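Tyrosinase (PDB 5ZRD) is a copper-dependent monooxygenase that hydroxylates monophenols to catechols and produces catechol derivatives efficiently at acidic pH. Local coordinates at residues 177-183 against 299-303; 304-308 against 467-471. All coordinates share one frame; numbering follows the deposited sequence.

Interaction 1 (177-183 against 299-303)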
ATOM      1  N   THR A 177       4.071 -36.236   5.723  1.00 31.91           N
ATOM      2  CA  THR A 177       5.041 -35.514   6.511  1.00 28.47           C
ATOM      3  C   THR A 177       6.287 -36.374   6.559  1.00 30.89           C
ATOM      4  O   THR A 177       6.129 -37.614   6.522  1.00 30.67           O
ATOM      5  CB  THR A 177       4.520 -35.158   7.905  1.00 25.77           C
ATOM      6  OG1 THR A 177       4.122 -36.339   8.592  1.00 27.25           O
ATOM      7  CG2 THR A 177       3.336 -34.215   7.866  1.00 27.49           C
ATOM      8  N   VAL A 178       7.460 -35.726   6.639  1.00 29.57           N
ATOM      9  CA  VAL A 178       8.711 -36.450   6.794  1.00 31.03           C
ATOM     10  C   VAL A 178       9.552 -35.865   7.925  1.00 30.47           C
ATOM     11  O   VAL A 178       9.479 -34.714   8.229  1.00 32.93           O
ATOM     12  CB  VAL A 178       9.532 -36.451   5.487  1.00 34.53           C
ATOM     13  CG1 VAL A 178       8.727 -37.084   4.372  1.00 35.05           C
ATOM     14  CG2 VAL A 178      10.020 -35.062   5.077  1.00 34.68           C
ATOM     15  N   ARG A 179      10.399 -36.733   8.449  1.00 29.69           N
ATOM     16  CA  ARG A 179      11.381 -36.476   9.456  1.00 30.47           C
ATOM     17  C   ARG A 179      12.762 -36.718   8.853  1.00 32.17           C
ATOM     18  O   ARG A 179      12.885 -37.292   7.761  1.00 29.95           O
ATOM     19  CB  ARG A 179      11.147 -37.430  10.630  1.00 31.77           C
ATOM     20  CG  ARG A 179       9.845 -37.167  11.385  1.00 29.36           C
ATOM     21  CD  ARG A 179       9.400 -38.361  12.203  1.00 30.91           C
ATOM     22  NE  ARG A 179       8.060 -38.143  12.764  1.00 30.67           N
ATOM     23  CZ  ARG A 179       7.351 -39.102  13.317  1.00 30.13           C
ATOM     24  NH1 ARG A 179       7.939 -40.259  13.572  1.00 30.16           N
ATOM     25  NH2 ARG A 179       6.066 -38.928  13.590  1.00 29.27           N
ATOM     26  N   TYR A 180      13.776 -36.218   9.541  1.00 32.42           N
ATOM     27  CA  TYR A 180      15.142 -36.565   9.258  1.00 31.69           C
ATOM     28  C   TYR A 180      15.199 -38.070   8.991  1.00 32.61           C
ATOM     29  O   TYR A 180      14.622 -38.811   9.748  1.00 30.59           O
ATOM     30  CB  TYR A 180      15.989 -36.173  10.458  1.00 33.28           C
ATOM     31  CG  TYR A 180      17.445 -36.540  10.431  1.00 34.67           C
ATOM     32  CD1 TYR A 180      17.882 -37.783  10.878  1.00 38.09           C
ATOM     33  CD2 TYR A 180      18.400 -35.616  10.041  1.00 36.55           C
ATOM     34  CE1 TYR A 180      19.225 -38.127  10.861  1.00 34.20           C
ATOM     35  CE2 TYR A 180      19.748 -35.935  10.032  1.00 38.43           C
ATOM     36  CZ  TYR A 180      20.163 -37.194  10.455  1.00 38.71           C
ATOM     37  OH  TYR A 180      21.496 -37.477  10.525  1.00 41.34           O
ATOM     38  N   PRO A 181      15.893 -38.510   7.943  1.00 33.41           N
ATOM     39  CA  PRO A 181      16.865 -37.674   7.171  1.00 32.31           C
ATOM     40  C   PRO A 181      16.284 -37.193   5.840  1.00 29.71           C
ATOM     41  O   PRO A 181      17.029 -36.805   4.951  1.00 30.52           O
ATOM     42  CB  PRO A 181      18.003 -38.657   6.869  1.00 33.51           C
ATOM     43  CG  PRO A 181      17.223 -39.920   6.581  1.00 33.34           C
ATOM     44  CD  PRO A 181      16.074 -39.922   7.579  1.00 32.04           C
ATOM     45  N   LEU A 182      14.966 -37.185   5.730  1.00 33.14           N
ATOM     46  CA  LEU A 182      14.266 -36.802   4.475  1.00 33.94           C
ATOM     47  C   LEU A 182      13.903 -35.306   4.435  1.00 34.65           C
ATOM     48  O   LEU A 182      13.830 -34.606   5.467  1.00 29.93           O
ATOM     49  CB  LEU A 182      12.995 -37.644   4.337  1.00 35.28           C
ATOM     50  CG  LEU A 182      13.201 -39.156   4.234  1.00 33.84           C
ATOM     51  CD1 LEU A 182      11.884 -39.856   3.877  1.00 34.21           C
ATOM     52  CD2 LEU A 182      14.249 -39.469   3.187  1.00 34.00           C
ATOM     53  N   SER A 183      13.648 -34.853   3.199  1.00 32.39           N
ATOM     54  CA  SER A 183      13.193 -33.529   2.895  1.00 31.10           C
ATOM     55  C   SER A 183      11.750 -33.551   2.378  1.00 32.15           C
ATOM     56  O   SER A 183      11.334 -34.432   1.582  1.00 29.24           O
ATOM     57  CB  SER A 183      14.106 -32.906   1.891  1.00 34.41           C
ATOM     58  OG  SER A 183      13.770 -31.546   1.686  1.00 34.92           O
ATOM     59  N   GLY A 299      20.143 -30.223   4.385  1.00 37.82           N
ATOM     60  CA  GLY A 299      19.232 -30.416   3.248  1.00 33.33           C
ATOM     61  C   GLY A 299      18.018 -31.269   3.586  1.00 34.55           C
ATOM     62  O   GLY A 299      17.109 -31.374   2.745  1.00 38.12           O
ATOM     63  N   ALA A 300      17.966 -31.872   4.794  1.00 33.76           N
ATOM     64  CA  ALA A 300      16.753 -32.605   5.218  1.00 31.21           C
ATOM     65  C   ALA A 300      15.673 -31.631   5.737  1.00 28.93           C
ATOM     66  O   ALA A 300      15.612 -31.282   6.902  1.00 26.85           O
ATOM     67  CB  ALA A 300      17.092 -33.653   6.243  1.00 29.63           C
ATOM     68  N   ASN A 301      14.820 -31.182   4.844  1.00 27.74           N
ATOM     69  CA  ASN A 301      13.852 -30.133   5.180  1.00 29.59           C
ATOM     70  C   ASN A 301      12.547 -30.781   5.683  1.00 28.70           C
ATOM     71  O   ASN A 301      11.469 -30.679   5.062  1.00 29.14           O
ATOM     72  CB  ASN A 301      13.588 -29.225   3.986  1.00 29.54           C
ATOM     73  CG  ASN A 301      14.739 -28.304   3.643  1.00 31.84           C
ATOM     74  OD1 ASN A 301      15.477 -27.830   4.516  1.00 32.93           O
ATOM     75  ND2 ASN A 301      14.825 -27.944   2.375  1.00 28.43           N
ATOM     76  N   GLY A 302      12.659 -31.424   6.825  1.00 25.06           N
ATOM     77  CA  GLY A 302      11.538 -32.123   7.431  1.00 28.92           C
ATOM     78  C   GLY A 302      10.528 -31.172   8.055  1.00 27.34           C
ATOM     79  O   GLY A 302      10.828 -30.032   8.352  1.00 25.48           O
ATOM     80  N   ASP A 303       9.310 -31.640   8.234  1.00 27.77           N
ATOM     81  CA  ASP A 303       8.273 -30.730   8.643  1.00 30.07           C
ATOM     82  C   ASP A 303       8.541 -30.123  10.020  1.00 28.18           C
ATOM     83  O   ASP A 303       8.341 -28.937  10.205  1.00 28.08           O
ATOM     84  CB  ASP A 303       6.895 -31.390   8.544  1.00 31.83           C
ATOM     85  CG  ASP A 303       6.489 -31.654   7.114  1.00 31.29           C
ATOM     86  OD1 ASP A 303       6.881 -32.731   6.617  1.00 35.32           O
ATOM     87  OD2 ASP A 303       5.810 -30.788   6.486  1.00 30.48           O
TER
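Two loops of the tyrosinase central domain are tied together where Asp303 grips the backbone of Val178 at two points. Asp303 N donates to Val178 O (3.1 Å), and Val178 N returns a bond to Asp303 OD1 (3.1 Å), each acceptor being met nearly head-on. With Asp303 CG beside its own backbone N (chi1 -68°), the carboxylate reaches past Thr177 CB and CG2, and one residue serves both polar groups of Val178. The carboxylate is buried but well supplied: OD1 also bonds Tyr175 OH, while OD2 pairs with Lys171 and Thr309, a setting likely to stabilise its negative charge. Further along, Ala300 CB nestles against two backbone carbonyls, 3.4 Å from Pro181 O and 3.5 Å from Leu182 O. A chi1 of -173° swings Ser183 OG away from its own N and against Asn301, whose N gives it a weak bond (3.3 Å); its stronger partner is Thr195 OG1 of helix 189-200. Tight turns shape both loops. Asn301 centres an inverse gamma turn, whereas Pro181, after a cis peptide, lays CB over one face of the Tyr180 ring and Leu182 N closes on Arg179 O (2.9 Å), the signature of a type VI beta turn.

Interaction 2 (304-308 against 467-471)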
ATOM      1  N   MET A 304       9.067 -30.923  10.943  1.00 30.64           N
ATOM      2  CA  MET A 304       9.342 -30.506  12.333  1.00 30.16           C
ATOM      3  C   MET A 304      10.449 -29.434  12.413  1.00 28.91           C
ATOM      4  O   MET A 304      10.599 -28.807  13.444  1.00 29.25           O
ATOM      5  CB  MET A 304       9.762 -31.719  13.174  1.00 31.21           C
ATOM      6  CG  MET A 304       8.592 -32.506  13.744  1.00 31.78           C
ATOM      7  SD  MET A 304       7.691 -31.640  15.049  1.00 33.80           S
ATOM      8  CE  MET A 304       8.898 -31.636  16.363  1.00 34.53           C
ATOM      9  N   GLY A 305      11.212 -29.208  11.343  1.00 29.63           N
ATOM     10  CA  GLY A 305      12.425 -28.396  11.391  1.00 26.13           C
ATOM     11  C   GLY A 305      12.182 -26.903  11.370  1.00 28.72           C
ATOM     12  O   GLY A 305      13.109 -26.170  11.629  1.00 28.13           O
ATOM     13  N   GLU A 306      10.954 -26.470  11.060  1.00 27.40           N
ATOM     14  CA  GLU A 306      10.559 -25.087  10.975  1.00 26.25           C
ATOM     15  C   GLU A 306       9.102 -24.998  11.477  1.00 30.45           C
ATOM     16  O   GLU A 306       8.387 -26.015  11.591  1.00 28.16           O
ATOM     17  CB  GLU A 306      10.611 -24.565   9.534  1.00 26.75           C
ATOM     18  CG  GLU A 306      11.995 -24.117   9.054  1.00 27.83           C
ATOM     19  CD  GLU A 306      13.054 -25.180   8.747  1.00 26.38           C
ATOM     20  OE1 GLU A 306      12.711 -26.358   8.587  1.00 25.63           O
ATOM     21  OE2 GLU A 306      14.242 -24.802   8.669  1.00 26.00           O
ATOM     22  N   ASN A 307       8.637 -23.800  11.799  1.00 27.30           N
ATOM     23  CA  ASN A 307       7.364 -23.696  12.447  1.00 28.63           C
ATOM     24  C   ASN A 307       6.234 -23.848  11.408  1.00 31.78           C
ATOM     25  O   ASN A 307       5.082 -24.067  11.770  1.00 29.89           O
ATOM     26  CB  ASN A 307       7.284 -22.405  13.245  1.00 30.65           C
ATOM     27  CG  ASN A 307       7.959 -22.505  14.596  1.00 34.04           C
ATOM     28  OD1 ASN A 307       8.553 -21.532  15.059  1.00 39.82           O
ATOM     29  ND2 ASN A 307       7.890 -23.665  15.227  1.00 33.31           N
ATOM     30  N   ASN A 308       6.550 -23.777  10.115  1.00 33.38           N
ATOM     31  CA  ASN A 308       5.513 -23.669   9.062  1.00 30.39           C
ATOM     32  C   ASN A 308       4.525 -24.841   9.114  1.00 29.39           C
ATOM     33  O   ASN A 308       3.322 -24.631   9.187  1.00 25.52           O
ATOM     34  CB  ASN A 308       6.157 -23.601   7.684  1.00 31.59           C
ATOM     35  CG  ASN A 308       6.886 -22.305   7.472  1.00 28.93           C
ATOM     36  OD1 ASN A 308       6.433 -21.422   6.730  1.00 30.10           O
ATOM     37  ND2 ASN A 308       7.971 -22.167   8.193  1.00 28.35           N
ATOM     38  N   LEU A 467      15.035 -22.095  16.055  1.00 28.62           N
ATOM     39  CA  LEU A 467      13.877 -22.622  15.345  1.00 29.91           C
ATOM     40  C   LEU A 467      13.182 -21.452  14.691  1.00 30.59           C
ATOM     41  O   LEU A 467      12.755 -20.543  15.393  1.00 28.03           O
ATOM     42  CB  LEU A 467      12.919 -23.272  16.334  1.00 28.57           C
ATOM     43  CG  LEU A 467      11.628 -23.836  15.769  1.00 29.58           C
ATOM     44  CD1 LEU A 467      11.911 -24.940  14.763  1.00 30.14           C
ATOM     45  CD2 LEU A 467      10.756 -24.365  16.898  1.00 27.60           C
ATOM     46  N   SER A 468      13.149 -21.460  13.377  1.00 31.69           N
ATOM     47  CA  SER A 468      12.582 -20.331  12.692  1.00 31.12           C
ATOM     48  C   SER A 468      11.543 -20.838  11.684  1.00 32.42           C
ATOM     49  O   SER A 468      10.833 -21.810  11.957  1.00 30.22           O
ATOM     50  CB  SER A 468      13.669 -19.495  12.086  1.00 30.03           C
ATOM     51  OG  SER A 468      13.121 -18.321  11.491  1.00 28.79           O
ATOM     52  N   ARG A 469      11.492 -20.237  10.513  1.00 35.39           N
ATOM     53  CA  ARG A 469      10.365 -20.404   9.608  1.00 34.72           C
ATOM     54  C   ARG A 469      10.879 -20.296   8.167  1.00 31.94           C
ATOM     55  O   ARG A 469      11.899 -19.614   7.933  1.00 26.96           O
ATOM     56  CB  ARG A 469       9.372 -19.280   9.906  1.00 36.70           C
ATOM     57  CG  ARG A 469      10.021 -17.909   9.773  1.00 42.12           C
ATOM     58  CD  ARG A 469       9.060 -16.745   9.779  1.00 47.30           C
ATOM     59  NE  ARG A 469       8.282 -16.851   8.566  1.00 56.89           N
ATOM     60  CZ  ARG A 469       7.256 -16.076   8.260  1.00 55.78           C
ATOM     61  NH1 ARG A 469       6.624 -16.265   7.109  1.00 46.89           N
ATOM     62  NH2 ARG A 469       6.889 -15.121   9.099  1.00 44.27           N
ATOM     63  N   TRP A 470      10.221 -20.944   7.212  1.00 29.43           N
ATOM     64  CA  TRP A 470      10.462 -20.599   5.823  1.00 33.07           C
ATOM     65  C   TRP A 470       9.813 -19.245   5.544  1.00 31.73           C
ATOM     66  O   TRP A 470       8.736 -19.010   6.061  1.00 29.14           O
ATOM     67  CB  TRP A 470       9.867 -21.663   4.903  1.00 32.47           C
ATOM     68  CG  TRP A 470      10.426 -23.026   5.130  1.00 32.30           C
ATOM     69  CD1 TRP A 470       9.760 -24.113   5.606  1.00 30.39           C
ATOM     70  CD2 TRP A 470      11.782 -23.442   4.898  1.00 29.77           C
ATOM     71  NE1 TRP A 470      10.602 -25.186   5.672  1.00 27.58           N
ATOM     72  CE2 TRP A 470      11.849 -24.808   5.240  1.00 29.73           C
ATOM     73  CE3 TRP A 470      12.923 -22.802   4.407  1.00 29.81           C
ATOM     74  CZ2 TRP A 470      13.027 -25.550   5.119  1.00 28.00           C
ATOM     75  CZ3 TRP A 470      14.081 -23.538   4.264  1.00 31.57           C
ATOM     76  CH2 TRP A 470      14.123 -24.899   4.604  1.00 29.93           C
ATOM     77  N   ASN A 471      10.427 -18.431   4.686  1.00 34.64           N
ATOM     78  CA  ASN A 471       9.891 -17.122   4.290  1.00 39.95           C
ATOM     79  C   ASN A 471       9.736 -16.982   2.779  1.00 39.52           C
ATOM     80  O   ASN A 471      10.647 -17.306   2.010  1.00 40.47           O
ATOM     81  CB  ASN A 471      10.827 -15.973   4.639  1.00 45.54           C
ATOM     82  CG  ASN A 471      10.576 -15.448   6.029  1.00 48.27           C
ATOM     83  OD1 ASN A 471      11.459 -15.521   6.875  1.00 55.24           O
ATOM     84  ND2 ASN A 471       9.384 -14.919   6.249  1.00 44.70           N
TER
HETATM   85  O   HOH W   1      10.777 -27.622   7.289  1.00 40.90           O
HETATM   86  O   HOH W   2      10.342 -20.563  17.047  1.00 27.93           O
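Glu306 lies over Trp470 where the loop leading to helix 315-334 of the tyrosinase dicopper domain meets the segment that follows strand 456-466. This is the tight part of the contact. Glu306 CG makes a CH-pi contact with the five-membered ring of Trp470, 3.9 Å from its centroid and 15° off the normal. The bend of the side chain at chi2 (73°) then lays the carboxylate over the CE2-CZ2 rim of the six-membered ring, the two planes being 26° apart. Its charge is met outside the stack, for OE2 pairs with Arg510 and accepts a bond from Ser440 N. Alongside, Asn307 N donates to Ser468 O at 3.0 Å. Leu467 spreads its two methyls between different partners: CD1 approaches Gly305 O (3.6 Å), and CD2 meets Asn307 ND2 at 3.4 Å, the two side chains crossing nearly at right angles. Both Asn307 and Leu467 line the pocket of the oxygen atom at the copper centre. The same loop also supports copper ligands from the second shell, through Met304 O to His281 ND1 and, weakly, Asn307 O to His57 ND1. Away from the stack, packing gives way to a water beside Asn307 OD1 (2.8 Å) and Leu467 O. Elsewhere the partly exposed Arg469 leads its guanidinium away from the loop, with a weak hydrogen bond to a bound glycerol. The stacked side has a more definite bridge: a second water donates to Glu306 OE1 (2.7 Å) and accepts from Trp470 NE1 (2.9 Å).

Interactions 1 and 2 use consecutive pieces of one loop, 299-303 and 304-308, and so illustrate how a single loop with a short 3-10 turn can join several parts of a fold. Both are buried, with partly exposed residues at their margins. Interaction 1 joins two loops of the central domain and relies on backbone groups, tight turns and a buried carboxylate. Interaction 2, nearer the coppers, adds the loop after strand 456-466 and depends more on side-chain stacking and bridging water. They touch directly, Asn301 OD1 lying 3.2 Å from Trp470 CH2. Arg510 serves both, bonding Ala300 O in one and Glu306 in the other.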